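Slr1438 protein (PDB 3K25) is of unknown function but probably binds a carbohydrate and may act as a sugar isomerase, as an aldose 1-epimerase family member. Local coordinates at residues 204-218 / 230-244. Residues are numbered along the deposited sequence; the frame is centred on the assembly and turned at random.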
ATOM      1  N   PRO A 204       4.323   9.247 -20.335  1.00 74.47           N
ATOM      2  CA  PRO A 204       4.816  10.197 -19.335  1.00 71.96           C
ATOM      3  C   PRO A 204       4.266   9.933 -17.938  1.00 64.46           C
ATOM      4  O   PRO A 204       4.991  10.038 -16.947  1.00 60.90           O
ATOM      5  CB  PRO A 204       4.361  11.540 -19.891  1.00 76.77           C
ATOM      6  CG  PRO A 204       4.454  11.324 -21.360  1.00 82.12           C
ATOM      7  CD  PRO A 204       3.816   9.964 -21.519  1.00 81.95           C
ATOM      8  N   GLU A 205       2.984   9.593 -17.861  1.00 61.07           N
ATOM      9  CA  GLU A 205       2.353   9.312 -16.580  1.00 53.45           C
ATOM     10  C   GLU A 205       1.040   8.556 -16.742  1.00 48.24           C
ATOM     11  O   GLU A 205       0.174   8.949 -17.518  1.00 52.10           O
ATOM     12  CB  GLU A 205       2.114  10.613 -15.813  1.00 56.59           C
ATOM     13  CG  GLU A 205       1.297  10.440 -14.542  1.00 65.29           C
ATOM     14  CD  GLU A 205       1.226  11.711 -13.712  1.00 67.96           C
ATOM     15  OE1 GLU A 205       0.998  12.793 -14.290  1.00 70.44           O
ATOM     16  OE2 GLU A 205       1.388  11.634 -12.478  1.00 67.59           O
ATOM     17  N   LEU A 206       0.913   7.460 -16.004  1.00 54.81           N
ATOM     18  CA  LEU A 206      -0.278   6.624 -16.028  1.00 48.53           C
ATOM     19  C   LEU A 206      -0.841   6.517 -14.605  1.00 38.68           C
ATOM     20  O   LEU A 206      -0.192   5.972 -13.707  1.00 35.91           O
ATOM     21  CB  LEU A 206       0.078   5.232 -16.562  1.00 47.69           C
ATOM     22  CG  LEU A 206      -0.429   4.797 -17.945  1.00 50.91           C
ATOM     23  CD1 LEU A 206      -0.016   5.803 -18.997  1.00 57.89           C
ATOM     24  CD2 LEU A 206       0.118   3.415 -18.285  1.00 51.10           C
ATOM     25  N   ASP A 207      -2.036   7.053 -14.390  1.00 47.89           N
ATOM     26  CA  ASP A 207      -2.659   7.004 -13.071  1.00 40.16           C
ATOM     27  C   ASP A 207      -4.050   6.427 -13.254  1.00 37.68           C
ATOM     28  O   ASP A 207      -5.043   7.149 -13.194  1.00 38.30           O
ATOM     29  CB  ASP A 207      -2.745   8.415 -12.475  1.00 41.39           C
ATOM     30  CG  ASP A 207      -3.098   8.409 -10.994  1.00 37.45           C
ATOM     31  OD1 ASP A 207      -4.210   7.969 -10.624  1.00 36.62           O
ATOM     32  OD2 ASP A 207      -2.256   8.845 -10.187  1.00 38.74           O
ATOM     33  N   LEU A 208      -4.113   5.118 -13.470  1.00 46.56           N
ATOM     34  CA  LEU A 208      -5.378   4.437 -13.717  1.00 44.31           C
ATOM     35  C   LEU A 208      -6.041   3.736 -12.524  1.00 39.98           C
ATOM     36  O   LEU A 208      -5.390   3.028 -11.745  1.00 38.32           O
ATOM     37  CB  LEU A 208      -5.194   3.425 -14.855  1.00 44.87           C
ATOM     38  CG  LEU A 208      -4.393   3.839 -16.106  1.00 49.83           C
ATOM     39  CD1 LEU A 208      -4.571   5.329 -16.404  1.00 49.89           C
ATOM     40  CD2 LEU A 208      -2.922   3.533 -15.883  1.00 49.17           C
ATOM     41  N   ALA A 209      -7.353   3.931 -12.402  1.00 39.65           N
ATOM     42  CA  ALA A 209      -8.132   3.313 -11.335  1.00 33.63           C
ATOM     43  C   ALA A 209      -9.189   2.367 -11.915  1.00 34.20           C
ATOM     44  O   ALA A 209     -10.216   2.813 -12.439  1.00 37.22           O
ATOM     45  CB  ALA A 209      -8.801   4.387 -10.486  1.00 28.36           C
ATOM     46  N   PHE A 210      -8.925   1.063 -11.838  1.00 33.17           N
ATOM     47  CA  PHE A 210      -9.865   0.061 -12.315  1.00 34.07           C
ATOM     48  C   PHE A 210     -10.808  -0.259 -11.149  1.00 31.36           C
ATOM     49  O   PHE A 210     -10.487  -1.072 -10.284  1.00 29.70           O
ATOM     50  CB  PHE A 210      -9.115  -1.202 -12.712  1.00 34.14           C
ATOM     51  CG  PHE A 210      -8.070  -0.987 -13.765  1.00 39.97           C
ATOM     52  CD1 PHE A 210      -8.366  -1.184 -15.110  1.00 44.90           C
ATOM     53  CD2 PHE A 210      -6.775  -0.623 -13.412  1.00 40.83           C
ATOM     54  CE1 PHE A 210      -7.392  -1.029 -16.091  1.00 48.86           C
ATOM     55  CE2 PHE A 210      -5.791  -0.464 -14.386  1.00 45.10           C
ATOM     56  CZ  PHE A 210      -6.102  -0.670 -15.730  1.00 48.86           C
ATOM     57  N   THR A 211     -11.971   0.372 -11.109  1.00 37.65           N
ATOM     58  CA  THR A 211     -12.885   0.117 -10.007  1.00 36.40           C
ATOM     59  C   THR A 211     -13.898  -0.991 -10.265  1.00 36.69           C
ATOM     60  O   THR A 211     -14.810  -1.196  -9.457  1.00 34.56           O
ATOM     61  CB  THR A 211     -13.647   1.397  -9.614  1.00 39.16           C
ATOM     62  OG1 THR A 211     -14.480   1.811 -10.702  1.00 43.27           O
ATOM     63  CG2 THR A 211     -12.664   2.517  -9.277  1.00 41.82           C
ATOM     64  N   GLN A 212     -13.737  -1.707 -11.378  1.00 63.97           N
ATOM     65  CA  GLN A 212     -14.639  -2.803 -11.749  1.00 64.61           C
ATOM     66  C   GLN A 212     -13.798  -4.001 -12.177  1.00 64.39           C
ATOM     67  O   GLN A 212     -13.481  -4.160 -13.358  1.00 68.68           O
ATOM     68  CB  GLN A 212     -15.537  -2.367 -12.906  1.00 69.20           C
ATOM     69  CG  GLN A 212     -16.713  -3.286 -13.180  1.00 72.21           C
ATOM     70  CD  GLN A 212     -17.711  -3.296 -12.042  1.00 72.37           C
ATOM     71  OE1 GLN A 212     -18.127  -2.240 -11.562  1.00 75.35           O
ATOM     72  NE2 GLN A 212     -18.107  -4.488 -11.609  1.00 69.72           N
ATOM     73  N   ILE A 213     -13.443  -4.847 -11.216  1.00 37.83           N
ATOM     74  CA  ILE A 213     -12.603  -6.007 -11.505  1.00 37.01           C
ATOM     75  C   ILE A 213     -13.323  -7.335 -11.377  1.00 36.04           C
ATOM     76  O   ILE A 213     -14.213  -7.490 -10.538  1.00 33.69           O
ATOM     77  CB  ILE A 213     -11.340  -6.020 -10.598  1.00 34.39           C
ATOM     78  CG1 ILE A 213     -11.741  -6.022  -9.117  1.00 29.44           C
ATOM     79  CG2 ILE A 213     -10.462  -4.814 -10.929  1.00 32.10           C
ATOM     80  CD1 ILE A 213     -10.573  -5.988  -8.169  1.00 27.16           C
ATOM     81  N   SER A 214     -12.918  -8.294 -12.205  1.00 38.51           N
ATOM     82  CA  SER A 214     -13.538  -9.615 -12.226  1.00 41.35           C
ATOM     83  C   SER A 214     -12.713 -10.738 -11.600  1.00 41.62           C
ATOM     84  O   SER A 214     -13.079 -11.914 -11.692  1.00 42.85           O
ATOM     85  CB  SER A 214     -13.869  -9.989 -13.670  1.00 44.27           C
ATOM     86  OG  SER A 214     -12.720  -9.898 -14.494  1.00 48.34           O
ATOM     87  N   GLN A 215     -11.604 -10.378 -10.967  1.00 52.92           N
ATOM     88  CA  GLN A 215     -10.724 -11.363 -10.347  1.00 53.59           C
ATOM     89  C   GLN A 215     -10.124 -10.814  -9.065  1.00 51.13           C
ATOM     90  O   GLN A 215      -9.802  -9.635  -8.979  1.00 51.43           O
ATOM     91  CB  GLN A 215      -9.578 -11.723 -11.294  1.00 58.50           C
ATOM     92  CG  GLN A 215      -9.941 -12.598 -12.479  1.00 64.81           C
ATOM     93  CD  GLN A 215      -9.743 -14.064 -12.184  1.00 69.91           C
ATOM     94  OE1 GLN A 215     -10.517 -14.665 -11.446  1.00 69.36           O
ATOM     95  NE2 GLN A 215      -8.690 -14.646 -12.746  1.00 74.33           N
ATOM     96  N   PRO A 216      -9.966 -11.667  -8.049  1.00 48.34           N
ATOM     97  CA  PRO A 216      -9.385 -11.225  -6.782  1.00 45.14           C
ATOM     98  C   PRO A 216      -7.857 -11.231  -6.909  1.00 44.74           C
ATOM     99  O   PRO A 216      -7.140 -11.482  -5.937  1.00 43.99           O
ATOM    100  CB  PRO A 216      -9.892 -12.272  -5.804  1.00 44.57           C
ATOM    101  CG  PRO A 216      -9.824 -13.531  -6.639  1.00 48.20           C
ATOM    102  CD  PRO A 216     -10.417 -13.070  -7.963  1.00 48.72           C
ATOM    103  N   ARG A 217      -7.370 -10.963  -8.119  1.00 41.43           N
ATOM    104  CA  ARG A 217      -5.936 -10.949  -8.375  1.00 41.54           C
ATOM    105  C   ARG A 217      -5.575 -10.158  -9.616  1.00 41.58           C
ATOM    106  O   ARG A 217      -6.440  -9.719 -10.360  1.00 41.31           O
ATOM    107  CB  ARG A 217      -5.400 -12.376  -8.537  1.00 45.26           C
ATOM    108  CG  ARG A 217      -5.978 -13.152  -9.723  1.00 46.66           C
ATOM    109  CD  ARG A 217      -5.241 -14.474  -9.936  1.00 51.91           C
ATOM    110  NE  ARG A 217      -5.045 -15.205  -8.684  1.00 52.30           N
ATOM    111  CZ  ARG A 217      -6.019 -15.745  -7.949  1.00 53.01           C
ATOM    112  NH1 ARG A 217      -7.291 -15.655  -8.336  1.00 52.84           N
ATOM    113  NH2 ARG A 217      -5.721 -16.357  -6.806  1.00 52.25           N
ATOM    114  N   ALA A 218      -4.272 -10.005  -9.829  1.00 22.76           N
ATOM    115  CA  ALA A 218      -3.714  -9.274 -10.968  1.00 24.41           C
ATOM    116  C   ALA A 218      -2.186  -9.470 -10.955  1.00 27.45           C
ATOM    117  O   ALA A 218      -1.602  -9.799  -9.920  1.00 25.96           O
ATOM    118  CB  ALA A 218      -4.064  -7.792 -10.859  1.00 18.15           C
ATOM    119  N   GLU A 230       2.775 -10.960  -9.015  1.00 52.27           N
ATOM    120  CA  GLU A 230       1.324 -11.088  -8.892  1.00 49.17           C
ATOM    121  C   GLU A 230       0.739 -10.578  -7.575  1.00 43.22           C
ATOM    122  O   GLU A 230       1.245 -10.882  -6.492  1.00 40.86           O
ATOM    123  CB  GLU A 230       0.904 -12.547  -9.070  1.00 52.63           C
ATOM    124  CG  GLU A 230      -0.566 -12.794  -8.760  1.00 52.67           C
ATOM    125  CD  GLU A 230      -0.857 -14.247  -8.443  1.00 56.34           C
ATOM    126  OE1 GLU A 230      -0.177 -14.807  -7.548  1.00 58.33           O
ATOM    127  OE2 GLU A 230      -1.766 -14.823  -9.083  1.00 57.47           O
ATOM    128  N   VAL A 231      -0.357  -9.833  -7.690  1.00 39.02           N
ATOM    129  CA  VAL A 231      -1.049  -9.272  -6.539  1.00 33.70           C
ATOM    130  C   VAL A 231      -2.400  -9.955  -6.321  1.00 32.88           C
ATOM    131  O   VAL A 231      -3.273  -9.905  -7.191  1.00 35.19           O
ATOM    132  CB  VAL A 231      -1.305  -7.765  -6.733  1.00 31.04           C
ATOM    133  CG1 VAL A 231      -1.891  -7.180  -5.472  1.00 23.34           C
ATOM    134  CG2 VAL A 231      -0.013  -7.057  -7.104  1.00 32.43           C
ATOM    135  N   SER A 232      -2.575 -10.595  -5.172  1.00 41.36           N
ATOM    136  CA  SER A 232      -3.841 -11.250  -4.872  1.00 40.45           C
ATOM    137  C   SER A 232      -4.406 -10.583  -3.620  1.00 35.89           C
ATOM    138  O   SER A 232      -3.665  -9.930  -2.885  1.00 34.28           O
ATOM    139  CB  SER A 232      -3.633 -12.750  -4.662  1.00 41.86           C
ATOM    140  OG  SER A 232      -2.734 -13.006  -3.602  1.00 46.40           O
ATOM    141  N   PHE A 233      -5.705 -10.739  -3.368  1.00 37.39           N
ATOM    142  CA  PHE A 233      -6.323 -10.071  -2.218  1.00 33.38           C
ATOM    143  C   PHE A 233      -7.680 -10.598  -1.761  1.00 32.96           C
ATOM    144  O   PHE A 233      -8.461 -11.125  -2.554  1.00 34.56           O
ATOM    145  CB  PHE A 233      -6.475  -8.580  -2.538  1.00 30.29           C
ATOM    146  CG  PHE A 233      -6.799  -8.302  -3.988  1.00 30.72           C
ATOM    147  CD1 PHE A 233      -5.792  -8.336  -4.963  1.00 31.80           C
ATOM    148  CD2 PHE A 233      -8.106  -8.022  -4.384  1.00 30.75           C
ATOM    149  CE1 PHE A 233      -6.078  -8.096  -6.303  1.00 31.06           C
ATOM    150  CE2 PHE A 233      -8.405  -7.779  -5.737  1.00 30.10           C
ATOM    151  CZ  PHE A 233      -7.388  -7.815  -6.694  1.00 32.46           C
ATOM    152  N   SER A 234      -7.959 -10.429  -0.472  1.00 27.76           N
ATOM    153  CA  SER A 234      -9.235 -10.854   0.091  1.00 28.09           C
ATOM    154  C   SER A 234     -10.359  -9.944  -0.462  1.00 28.79           C
ATOM    155  O   SER A 234     -10.086  -8.884  -1.041  1.00 27.02           O
ATOM    156  CB  SER A 234      -9.178 -10.804   1.623  1.00 25.97           C
ATOM    157  OG  SER A 234      -9.128  -9.473   2.114  1.00 26.69           O
ATOM    158  N   GLU A 235     -11.616 -10.344  -0.277  1.00 42.94           N
ATOM    159  CA  GLU A 235     -12.735  -9.580  -0.820  1.00 43.72           C
ATOM    160  C   GLU A 235     -12.962  -8.138  -0.369  1.00 41.25           C
ATOM    161  O   GLU A 235     -13.842  -7.464  -0.900  1.00 42.88           O
ATOM    162  CB  GLU A 235     -14.034 -10.369  -0.665  1.00 48.77           C
ATOM    163  CG  GLU A 235     -14.444 -10.682   0.750  1.00 57.24           C
ATOM    164  CD  GLU A 235     -15.603 -11.671   0.791  1.00 64.33           C
ATOM    165  OE1 GLU A 235     -16.026 -12.055   1.906  1.00 67.20           O
ATOM    166  OE2 GLU A 235     -16.091 -12.065  -0.295  1.00 67.15           O
ATOM    167  N   LEU A 236     -12.186  -7.658   0.595  1.00 31.51           N
ATOM    168  CA  LEU A 236     -12.331  -6.276   1.050  1.00 28.68           C
ATOM    169  C   LEU A 236     -11.877  -5.338  -0.079  1.00 27.76           C
ATOM    170  O   LEU A 236     -12.314  -4.189  -0.164  1.00 27.78           O
ATOM    171  CB  LEU A 236     -11.467  -6.024   2.293  1.00 25.92           C
ATOM    172  CG  LEU A 236     -11.322  -4.561   2.750  1.00 24.96           C
ATOM    173  CD1 LEU A 236     -12.638  -4.093   3.360  1.00 25.06           C
ATOM    174  CD2 LEU A 236     -10.170  -4.400   3.756  1.00 21.36           C
ATOM    175  N   TYR A 237     -11.011  -5.843  -0.956  1.00 22.51           N
ATOM    176  CA  TYR A 237     -10.485  -5.027  -2.035  1.00 23.39           C
ATOM    177  C   TYR A 237     -11.224  -5.195  -3.346  1.00 25.98           C
ATOM    178  O   TYR A 237     -11.197  -6.267  -3.954  1.00 27.14           O
ATOM    179  CB  TYR A 237      -9.001  -5.327  -2.206  1.00 21.47           C
ATOM    180  CG  TYR A 237      -8.271  -5.167  -0.903  1.00 21.93           C
ATOM    181  CD1 TYR A 237      -8.111  -6.252  -0.032  1.00 20.28           C
ATOM    182  CD2 TYR A 237      -7.818  -3.907  -0.488  1.00 22.11           C
ATOM    183  CE1 TYR A 237      -7.518  -6.081   1.231  1.00 21.23           C
ATOM    184  CE2 TYR A 237      -7.229  -3.726   0.768  1.00 19.54           C
ATOM    185  CZ  TYR A 237      -7.085  -4.813   1.622  1.00 20.20           C
ATOM    186  OH  TYR A 237      -6.530  -4.631   2.873  1.00 22.77           O
ATOM    187  N   GLN A 238     -11.859  -4.111  -3.790  1.00 42.03           N
ATOM    188  CA  GLN A 238     -12.651  -4.125  -5.015  1.00 43.01           C
ATOM    189  C   GLN A 238     -12.110  -3.247  -6.127  1.00 43.71           C
ATOM    190  O   GLN A 238     -12.625  -3.276  -7.244  1.00 44.47           O
ATOM    191  CB  GLN A 238     -14.075  -3.708  -4.670  1.00 45.74           C
ATOM    192  CG  GLN A 238     -14.615  -4.493  -3.485  1.00 46.55           C
ATOM    193  CD  GLN A 238     -15.785  -3.813  -2.821  1.00 48.29           C
ATOM    194  OE1 GLN A 238     -16.893  -3.810  -3.349  1.00 49.60           O
ATOM    195  NE2 GLN A 238     -15.540  -3.216  -1.654  1.00 48.50           N
ATOM    196  N   THR A 239     -11.067  -2.479  -5.822  1.00 25.49           N
ATOM    197  CA  THR A 239     -10.458  -1.584  -6.805  1.00 27.27           C
ATOM    198  C   THR A 239      -8.960  -1.807  -7.013  1.00 26.90           C
ATOM    199  O   THR A 239      -8.221  -2.103  -6.072  1.00 25.40           O
ATOM    200  CB  THR A 239     -10.683  -0.109  -6.424  1.00 27.25           C
ATOM    201  OG1 THR A 239     -12.021   0.277  -6.776  1.00 27.69           O
ATOM    202  CG2 THR A 239      -9.692   0.790  -7.151  1.00 29.75           C
ATOM    203  N   LEU A 240      -8.525  -1.644  -8.257  1.00 24.75           N
ATOM    204  CA  LEU A 240      -7.131  -1.821  -8.608  1.00 27.28           C
ATOM    205  C   LEU A 240      -6.600  -0.535  -9.224  1.00 31.03           C
ATOM    206  O   LEU A 240      -7.157  -0.025 -10.203  1.00 33.65           O
ATOM    207  CB  LEU A 240      -7.001  -2.970  -9.594  1.00 29.36           C
ATOM    208  CG  LEU A 240      -5.948  -4.042  -9.316  1.00 29.39           C
ATOM    209  CD1 LEU A 240      -5.588  -4.140  -7.829  1.00 26.36           C
ATOM    210  CD2 LEU A 240      -6.528  -5.365  -9.826  1.00 28.23           C
ATOM    211  N   VAL A 241      -5.525  -0.008  -8.636  1.00 26.29           N
ATOM    212  CA  VAL A 241      -4.919   1.227  -9.116  1.00 30.82           C
ATOM    213  C   VAL A 241      -3.535   0.982  -9.726  1.00 33.52           C
ATOM    214  O   VAL A 241      -2.766   0.148  -9.238  1.00 32.53           O
ATOM    215  CB  VAL A 241      -4.793   2.264  -7.961  1.00 28.57           C
ATOM    216  CG1 VAL A 241      -3.953   3.459  -8.411  1.00 33.28           C
ATOM    217  CG2 VAL A 241      -6.181   2.730  -7.517  1.00 28.13           C
ATOM    218  N   LEU A 242      -3.224   1.704 -10.800  1.00 25.34           N
ATOM    219  CA  LEU A 242      -1.925   1.564 -11.449  1.00 30.25           C
ATOM    220  C   LEU A 242      -1.252   2.931 -11.577  1.00 33.67           C
ATOM    221  O   LEU A 242      -1.773   3.818 -12.236  1.00 35.74           O
ATOM    222  CB  LEU A 242      -2.093   0.909 -12.812  1.00 33.54           C
ATOM    223  CG  LEU A 242      -0.760   0.516 -13.437  1.00 39.49           C
ATOM    224  CD1 LEU A 242      -0.910  -0.799 -14.188  1.00 41.46           C
ATOM    225  CD2 LEU A 242      -0.275   1.646 -14.340  1.00 45.73           C
ATOM    226  N   TRP A 243      -0.096   3.085 -10.933  1.00 38.93           N
ATOM    227  CA  TRP A 243       0.670   4.338 -10.905  1.00 44.50           C
ATOM    228  C   TRP A 243       2.052   4.130 -11.518  1.00 48.79           C
ATOM    229  O   TRP A 243       2.717   3.126 -11.259  1.00 46.68           O
ATOM    230  CB  TRP A 243       0.801   4.783  -9.441  1.00 43.41           C
ATOM    231  CG  TRP A 243       1.677   6.002  -9.103  1.00 49.49           C
ATOM    232  CD1 TRP A 243       2.484   6.147  -7.987  1.00 47.61           C
ATOM    233  CD2 TRP A 243       1.714   7.262  -9.775  1.00 54.53           C
ATOM    234  NE1 TRP A 243       3.003   7.417  -7.929  1.00 48.79           N
ATOM    235  CE2 TRP A 243       2.549   8.123  -9.012  1.00 55.62           C
ATOM    236  CE3 TRP A 243       1.122   7.755 -10.940  1.00 60.56           C
ATOM    237  CZ2 TRP A 243       2.799   9.441  -9.381  1.00 60.43           C
ATOM    238  CZ3 TRP A 243       1.372   9.069 -11.304  1.00 66.89           C
ATOM    239  CH2 TRP A 243       2.204   9.897 -10.525  1.00 65.71           C
ATOM    240  N   THR A 244       2.486   5.080 -12.334  1.00 50.81           N
ATOM    241  CA  THR A 244       3.796   4.995 -12.964  1.00 56.89           C
ATOM    242  C   THR A 244       4.115   6.292 -13.693  1.00 62.46           C
ATOM    243  O   THR A 244       3.222   6.940 -14.236  1.00 62.74           O
ATOM    244  CB  THR A 244       3.870   3.812 -13.958  1.00 59.81           C
ATOM    245  OG1 THR A 244       5.139   3.824 -14.623  1.00 66.55           O
ATOM    246  CG2 THR A 244       2.762   3.904 -14.988  1.00 64.59           C
TER
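Two antiparallel ladders in the beta-sandwich fold of the aldose 1-epimerase family join 204-218 to 230-244: strand 205-210 pairs with strand 239-244, and 217-218 pairs with 230-233 in the neighbouring sheet. In the longer ladder L206, L208 and F210 form hydrogen-bonded pairs with T244, L242 and L240. The bond from L240 N to F210 O measures 2.9 Å, whereas that from T244 N to L206 O is weak. L208 and L242 lie side by side, CD2 to CD2 at 3.6 Å, and L240 O meets the F210 ring in its plane, 3.3 Å from CD2. L240 bridges the ladders: its CD2 touches CB of A218 at 3.6 Å and CG2 of I213 at 4.1 Å. I213 also brings CD1 to the edge of the F233 ring, 3.7 Å from CE2. P216 O accepts a hydrogen bond from F233 N at 3.0 Å and lies over the centre of the F233 ring, on one face; chi1 of 35° sets CG of F233 between the backbone N and the carbonyl carbon and carries the ring toward 216-217. In the shorter ladder V231 N binds A218 O at 2.6 Å, and R217, bent at chi3, presents NE edge-on to OE2 of E230 in a salt bridge whose hydrogen bond is weak. Strand 183-186 continues the sheet beyond 205-210, strand 250-256 beyond 239-245; strand 276-287 flanks 227-233, and Y195 packs edge-to-face with F210.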